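Local coordinates for aerolysin-like protein (Bombina maxima, PDB 6LH8), which belongs to the aerolysin-like pore-forming proteins of a toad and probably takes part in membrane pore formation or in its regulation, at residues D45-H50 and Q142-I147; R73-T78 and E93-K98. All coordinates share one frame; numbering follows the deposited sequence.

Contact 1. Residues D45-H50 and Q142-I147; sequences DRTITH and QSQSGI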
loop_
_atom_site.group_PDB
_atom_site.type_symbol
_atom_site.label_atom_id
_atom_site.label_comp_id
_atom_site.label_asym_id
_atom_site.label_seq_id
_atom_site.Cartn_x
_atom_site.Cartn_y
_atom_site.Cartn_z
ATOM N N ASP A 45 1.057 3.752 10.665
ATOM C CA ASP A 45 1.713 2.771 9.820
ATOM C C ASP A 45 1.089 2.814 8.432
ATOM O O ASP A 45 -0.134 2.911 8.294
ATOM C CB ASP A 45 1.575 1.372 10.412
ATOM C CG ASP A 45 2.504 1.145 11.583
ATOM O OD1 ASP A 45 3.385 2.001 11.834
ATOM O OD2 ASP A 45 2.353 0.105 12.249
ATOM N N ARG A 46 1.939 2.777 7.408
ATOM C CA ARG A 46 1.524 2.758 6.012
ATOM C C ARG A 46 2.167 1.547 5.355
ATOM O O ARG A 46 3.371 1.324 5.513
ATOM C CB ARG A 46 1.927 4.054 5.295
ATOM C CG ARG A 46 1.744 4.001 3.792
ATOM C CD ARG A 46 2.173 5.307 3.143
ATOM N NE ARG A 46 1.959 5.295 1.704
ATOM C CZ ARG A 46 2.530 6.147 0.867
ATOM N NH1 ARG A 46 3.345 7.074 1.342
ATOM N NH2 ARG A 46 2.285 6.072 -0.433
ATOM N N THR A 47 1.369 0.736 4.658
ATOM C CA THR A 47 1.896 -0.493 4.091
ATOM C C THR A 47 1.538 -0.617 2.622
ATOM O O THR A 47 0.533 -0.068 2.147
ATOM C CB THR A 47 1.376 -1.735 4.809
ATOM O OG1 THR A 47 -0.041 -1.803 4.656
ATOM C CG2 THR A 47 1.727 -1.689 6.298
ATOM N N ILE A 48 2.386 -1.355 1.916
ATOM C CA ILE A 48 2.091 -1.882 0.594
ATOM C C ILE A 48 2.379 -3.374 0.658
ATOM O O ILE A 48 3.451 -3.779 1.114
ATOM C CB ILE A 48 2.938 -1.214 -0.505
ATOM C CG1 ILE A 48 2.681 0.296 -0.557
ATOM C CG2 ILE A 48 2.680 -1.888 -1.846
ATOM C CD1 ILE A 48 3.484 1.028 -1.644
ATOM N N THR A 49 1.433 -4.191 0.233
ATOM C CA THR A 49 1.633 -5.633 0.267
ATOM C C THR A 49 1.718 -6.161 -1.157
ATOM O O THR A 49 0.845 -5.868 -1.980
ATOM C CB THR A 49 0.522 -6.325 1.046
ATOM O OG1 THR A 49 0.585 -5.905 2.421
ATOM C CG2 THR A 49 0.705 -7.839 0.997
ATOM N N HIS A 50 2.767 -6.932 -1.436
ATOM C CA HIS A 50 3.010 -7.506 -2.756
ATOM C C HIS A 50 2.822 -9.014 -2.704
ATOM O O HIS A 50 3.424 -9.684 -1.866
ATOM C CB HIS A 50 4.425 -7.181 -3.226
ATOM C CG HIS A 50 4.745 -5.717 -3.201
ATOM N ND1 HIS A 50 4.391 -4.857 -4.215
ATOM C CD2 HIS A 50 5.389 -4.968 -2.272
ATOM C CE1 HIS A 50 4.806 -3.636 -3.915
ATOM N NE2 HIS A 50 5.422 -3.681 -2.748
ATOM N N GLN A 142 -1.533 -4.562 -2.850
ATOM C CA GLN A 142 -2.488 -3.928 -1.934
ATOM C C GLN A 142 -1.772 -2.734 -1.332
ATOM O O GLN A 142 -0.924 -2.903 -0.453
ATOM C CB GLN A 142 -2.947 -4.893 -0.853
ATOM C CG GLN A 142 -3.893 -5.950 -1.361
ATOM C CD GLN A 142 -3.501 -7.348 -0.955
ATOM O OE1 GLN A 142 -2.418 -7.581 -0.406
ATOM N NE2 GLN A 142 -4.385 -8.303 -1.231
ATOM N N SER A 143 -2.105 -1.531 -1.805
ATOM C CA SER A 143 -1.361 -0.335 -1.426
ATOM C C SER A 143 -2.202 0.641 -0.608
ATOM O O SER A 143 -3.431 0.704 -0.726
ATOM C CB SER A 143 -0.790 0.399 -2.655
ATOM O OG SER A 143 -1.776 0.564 -3.652
ATOM N N GLN A 144 -1.504 1.406 0.229
ATOM C CA GLN A 144 -2.069 2.496 1.007
ATOM C C GLN A 144 -1.288 3.763 0.694
ATOM O O GLN A 144 -0.053 3.737 0.642
ATOM C CB GLN A 144 -1.990 2.214 2.515
ATOM C CG GLN A 144 -2.589 0.886 2.973
ATOM C CD GLN A 144 -2.460 0.689 4.470
ATOM O OE1 GLN A 144 -1.509 1.170 5.086
ATOM N NE2 GLN A 144 -3.420 -0.020 5.067
ATOM N N SER A 145 -1.999 4.863 0.480
ATOM C CA SER A 145 -1.370 6.154 0.258
ATOM C C SER A 145 -1.029 6.832 1.584
ATOM O O SER A 145 -1.378 6.358 2.666
ATOM C CB SER A 145 -2.293 7.059 -0.546
ATOM O OG SER A 145 -3.281 7.637 0.305
ATOM N N GLY A 146 -0.328 7.963 1.482
ATOM C CA GLY A 146 -0.181 8.842 2.626
ATOM C C GLY A 146 -1.518 9.401 3.075
ATOM O O GLY A 146 -2.488 9.470 2.316
ATOM N N ILE A 147 -1.574 9.772 4.341
ATOM C CA ILE A 147 -2.810 10.231 4.959
ATOM C C ILE A 147 -2.948 11.736 4.769
ATOM O O ILE A 147 -1.981 12.493 4.925
ATOM C CB ILE A 147 -2.836 9.841 6.446
ATOM C CG1 ILE A 147 -3.192 8.353 6.548
ATOM C CG2 ILE A 147 -3.811 10.721 7.236
ATOM C CD1 ILE A 147 -3.161 7.817 7.928
HETATM O O HOH W 1 -1.232 0.171 7.737
HETATM O O HOH W 2 1.356 3.858 -2.082
HETATM O O HOH W 3 -1.486 -2.561 2.228
#
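Q142 pairs with T49 through two backbone hydrogen bonds, Q142 N to T49 O and T49 N to Q142 O, both 2.8 Å long and nearly straight. Their side chains cross obliquely. A bend at chi2 (130°) turns CD of Q142 aside, and its OE1 comes to 3.4 Å from T49 CG2. N51 also donates to this OE1. A water links Q142 O to T47 OG1. S143 lies on the other face of the sheet, where its CB packs 4.1 Å from CG1 of I48. These antiparallel neighbours are strands 41-53 and 133-154, part of the five-stranded sheet of this aerolysin-like fold. Q144 N makes a weak, bent hydrogen bond to T47 O, 3.2 Å long. The Q144 side chain lies beside that of T47, pointing the same way. Its OE1 accepts a hydrogen bond from T47 N at 2.9 Å, the donor standing 41° out of the Q144 side-chain carbonyl plane. A second water joins OE1 to D45 O. Q144 O meets the extended R46 side chain, whose NE donates in the guanidinium plane over 2.8 Å at 164°. A third water bridges R46 NH2 and Q144 O. The chain then passes over one guanidinium face, with S145 C toward the rim and G146 N 3.4 Å above the plane, over the centre. S145 OG donates to G146 O and is also bonded to N118 N.

Contact 2. Residues R73-T78 and E93-K98; sequences RLNGNT and ELSEDK
R73 and L74 together hold both oxygens of the E93 carboxylate. R73 NE forms a salt bridge to E93 OE1, 2.8 Å long and somewhat bent (142°). The arginine chain is folded at chi2 and chi3, and its side chain crosses that of E93 at about a right angle. OE1 lies near the guanidinium plane, yet the donor approaches from above the carboxylate plane. L74 N gives a straighter bond to E93 OE2 at 2.9 Å, also from above that plane. OE1 has a further donor in H50, so this buried carboxylate is well supplied with donors. The nearby arginine would be expected to favour the charged form of E93. R73 itself is held through NH1 by E79 O, and N77 O lies over one guanidinium face.

The amide of N75 makes the other direct polar link. ND2 donates to L94 O at 2.9 Å, with the acceptor in the amide plane but the donor 44° out of the carbonyl plane. The other end of the amide, OD1, packs 3.2 Å from S95 CB, and a water joins it to E96 N.

Van der Waals packing comes from L74. Its CD1 sits 3.9 Å from E93 CB and 3.8 Å from the S95 hydroxyl oxygen, OG. The side chain of R46 touches the same leucine.

Within the loop, N77 N donates to L74 O at 2.9 Å. N75 and G76 between them both have positive phi. This Asn-Gly pair forms the centre of a type I' beta turn from L74 to N77, by which the loop between strands 65-68 and 81-84 packs onto edge strand 90-100 of the main sheet.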
loop_
_atom_site.group_PDB
_atom_site.type_symbol
_atom_site.label_atom_id
_atom_site.label_comp_id
_atom_site.label_asym_id
_atom_site.label_seq_id
_atom_site.Cartn_x
_atom_site.Cartn_y
_atom_site.Cartn_z
ATOM N N ARG A 73 5.967 1.499 -4.374
ATOM C CA ARG A 73 6.934 1.150 -3.342
ATOM C C ARG A 73 6.899 2.194 -2.233
ATOM O O ARG A 73 6.335 3.278 -2.388
ATOM C CB ARG A 73 8.362 1.046 -3.905
ATOM C CG ARG A 73 8.521 0.147 -5.123
ATOM C CD ARG A 73 8.319 -1.312 -4.768
ATOM N NE ARG A 73 9.152 -1.743 -3.647
ATOM C CZ ARG A 73 10.381 -2.237 -3.776
ATOM N NH1 ARG A 73 10.925 -2.358 -4.980
ATOM N NH2 ARG A 73 11.062 -2.614 -2.701
ATOM N N LEU A 74 7.515 1.847 -1.104
ATOM C CA LEU A 74 7.672 2.735 0.037
ATOM C C LEU A 74 9.156 2.968 0.303
ATOM O O LEU A 74 10.018 2.239 -0.193
ATOM C CB LEU A 74 7.008 2.150 1.293
ATOM C CG LEU A 74 5.488 1.956 1.266
ATOM C CD1 LEU A 74 4.995 1.387 2.580
ATOM C CD2 LEU A 74 4.776 3.272 0.968
ATOM N N ASN A 75 9.446 4.001 1.098
ATOM C CA ASN A 75 10.788 4.260 1.633
ATOM C C ASN A 75 11.826 4.531 0.548
ATOM O O ASN A 75 13.031 4.460 0.812
ATOM C CB ASN A 75 11.263 3.101 2.517
ATOM C CG ASN A 75 10.363 2.878 3.710
ATOM O OD1 ASN A 75 10.052 3.818 4.443
ATOM N ND2 ASN A 75 9.940 1.630 3.920
ATOM N N GLY A 76 11.392 4.841 -0.671
ATOM C CA GLY A 76 12.318 4.989 -1.775
ATOM C C GLY A 76 13.017 3.691 -2.130
ATOM O O GLY A 76 14.018 3.698 -2.852
ATOM N N ASN A 77 12.506 2.569 -1.620
ATOM C CA ASN A 77 13.077 1.275 -1.958
ATOM C C ASN A 77 12.919 1.001 -3.446
ATOM O O ASN A 77 11.860 1.238 -4.033
ATOM C CB ASN A 77 12.414 0.163 -1.149
ATOM C CG ASN A 77 12.650 0.308 0.336
ATOM O OD1 ASN A 77 11.712 0.268 1.129
ATOM N ND2 ASN A 77 13.911 0.475 0.724
ATOM N N THR A 78 13.988 0.498 -4.054
ATOM C CA THR A 78 14.002 0.233 -5.479
ATOM C C THR A 78 14.514 -1.157 -5.826
ATOM O O THR A 78 14.444 -1.545 -6.999
ATOM C CB THR A 78 14.853 1.289 -6.207
ATOM O OG1 THR A 78 14.409 1.408 -7.561
ATOM C CG2 THR A 78 16.326 0.910 -6.185
ATOM N N GLU A 93 5.817 -4.057 2.585
ATOM C CA GLU A 93 6.595 -2.877 2.915
ATOM C C GLU A 93 5.882 -2.096 4.011
ATOM O O GLU A 93 4.657 -2.151 4.148
ATOM C CB GLU A 93 6.793 -1.987 1.688
ATOM C CG GLU A 93 7.471 -2.654 0.511
ATOM C CD GLU A 93 7.738 -1.686 -0.627
ATOM O OE1 GLU A 93 7.117 -1.853 -1.700
ATOM O OE2 GLU A 93 8.561 -0.753 -0.455
ATOM N N LEU A 94 6.662 -1.372 4.806
ATOM C CA LEU A 94 6.112 -0.599 5.911
ATOM C C LEU A 94 6.878 0.710 6.028
ATOM O O LEU A 94 8.111 0.727 5.952
ATOM C CB LEU A 94 6.178 -1.391 7.223
ATOM C CG LEU A 94 5.768 -0.702 8.526
ATOM C CD1 LEU A 94 4.319 -0.259 8.472
ATOM C CD2 LEU A 94 5.992 -1.637 9.700
ATOM N N SER A 95 6.148 1.813 6.175
ATOM C CA SER A 95 6.785 3.086 6.469
ATOM C C SER A 95 5.984 3.803 7.548
ATOM O O SER A 95 4.846 3.443 7.851
ATOM C CB SER A 95 6.931 3.970 5.220
ATOM O OG SER A 95 5.680 4.416 4.732
ATOM N N GLU A 96 6.606 4.809 8.153
ATOM C CA GLU A 96 5.911 5.654 9.111
ATOM C C GLU A 96 5.360 6.864 8.374
ATOM O O GLU A 96 6.095 7.553 7.666
ATOM C CB GLU A 96 6.839 6.103 10.238
ATOM C CG GLU A 96 6.097 6.871 11.331
ATOM C CD GLU A 96 7.028 7.604 12.288
ATOM O OE1 GLU A 96 7.553 8.681 11.923
ATOM O OE2 GLU A 96 7.221 7.103 13.406
ATOM N N ASP A 97 4.064 7.094 8.508
ATOM C CA ASP A 97 3.399 8.238 7.902
ATOM C C ASP A 97 3.093 9.222 9.025
ATOM O O ASP A 97 2.249 8.947 9.881
ATOM C CB ASP A 97 2.133 7.769 7.187
ATOM C CG ASP A 97 1.432 8.868 6.438
ATOM O OD1 ASP A 97 2.040 9.933 6.220
ATOM O OD2 ASP A 97 0.264 8.649 6.057
ATOM N N LYS A 98 3.787 10.358 9.037
ATOM C CA LYS A 98 3.638 11.358 10.088
ATOM C C LYS A 98 2.815 12.526 9.560
ATOM O O LYS A 98 3.121 13.070 8.497
ATOM C CB LYS A 98 5.018 11.834 10.562
ATOM C CG LYS A 98 4.992 12.927 11.595
ATOM C CD LYS A 98 6.372 13.110 12.220
ATOM C CE LYS A 98 7.475 13.056 11.177
ATOM N NZ LYS A 98 8.773 13.498 11.769
HETATM O O HOH W 4 7.151 6.042 2.026
HETATM O O HOH W 5 9.601 5.218 7.251
#

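The contact centres lie about 8 Å apart. Three of the four segments belong to one antiparallel sheet; 73-78 is a loop packed on its strand 90-100. Strand 41-53 is common ground: contact 1 joins it to strand 133-154, while strand 90-100 of contact 2 is its neighbour on the other side. Along the chain both segments of contact 2 fall between those of contact 1. H50 NE2 is 2.7 Å from E93 OE1, a probable hydrogen bond, and I147 N is 2.8 Å from D97 OD2, another. L74 CD1 also packs against R46 O. Strands far apart in sequence and the loop at 73-78 thus form one continuous piece of the elongated protein, near its middle.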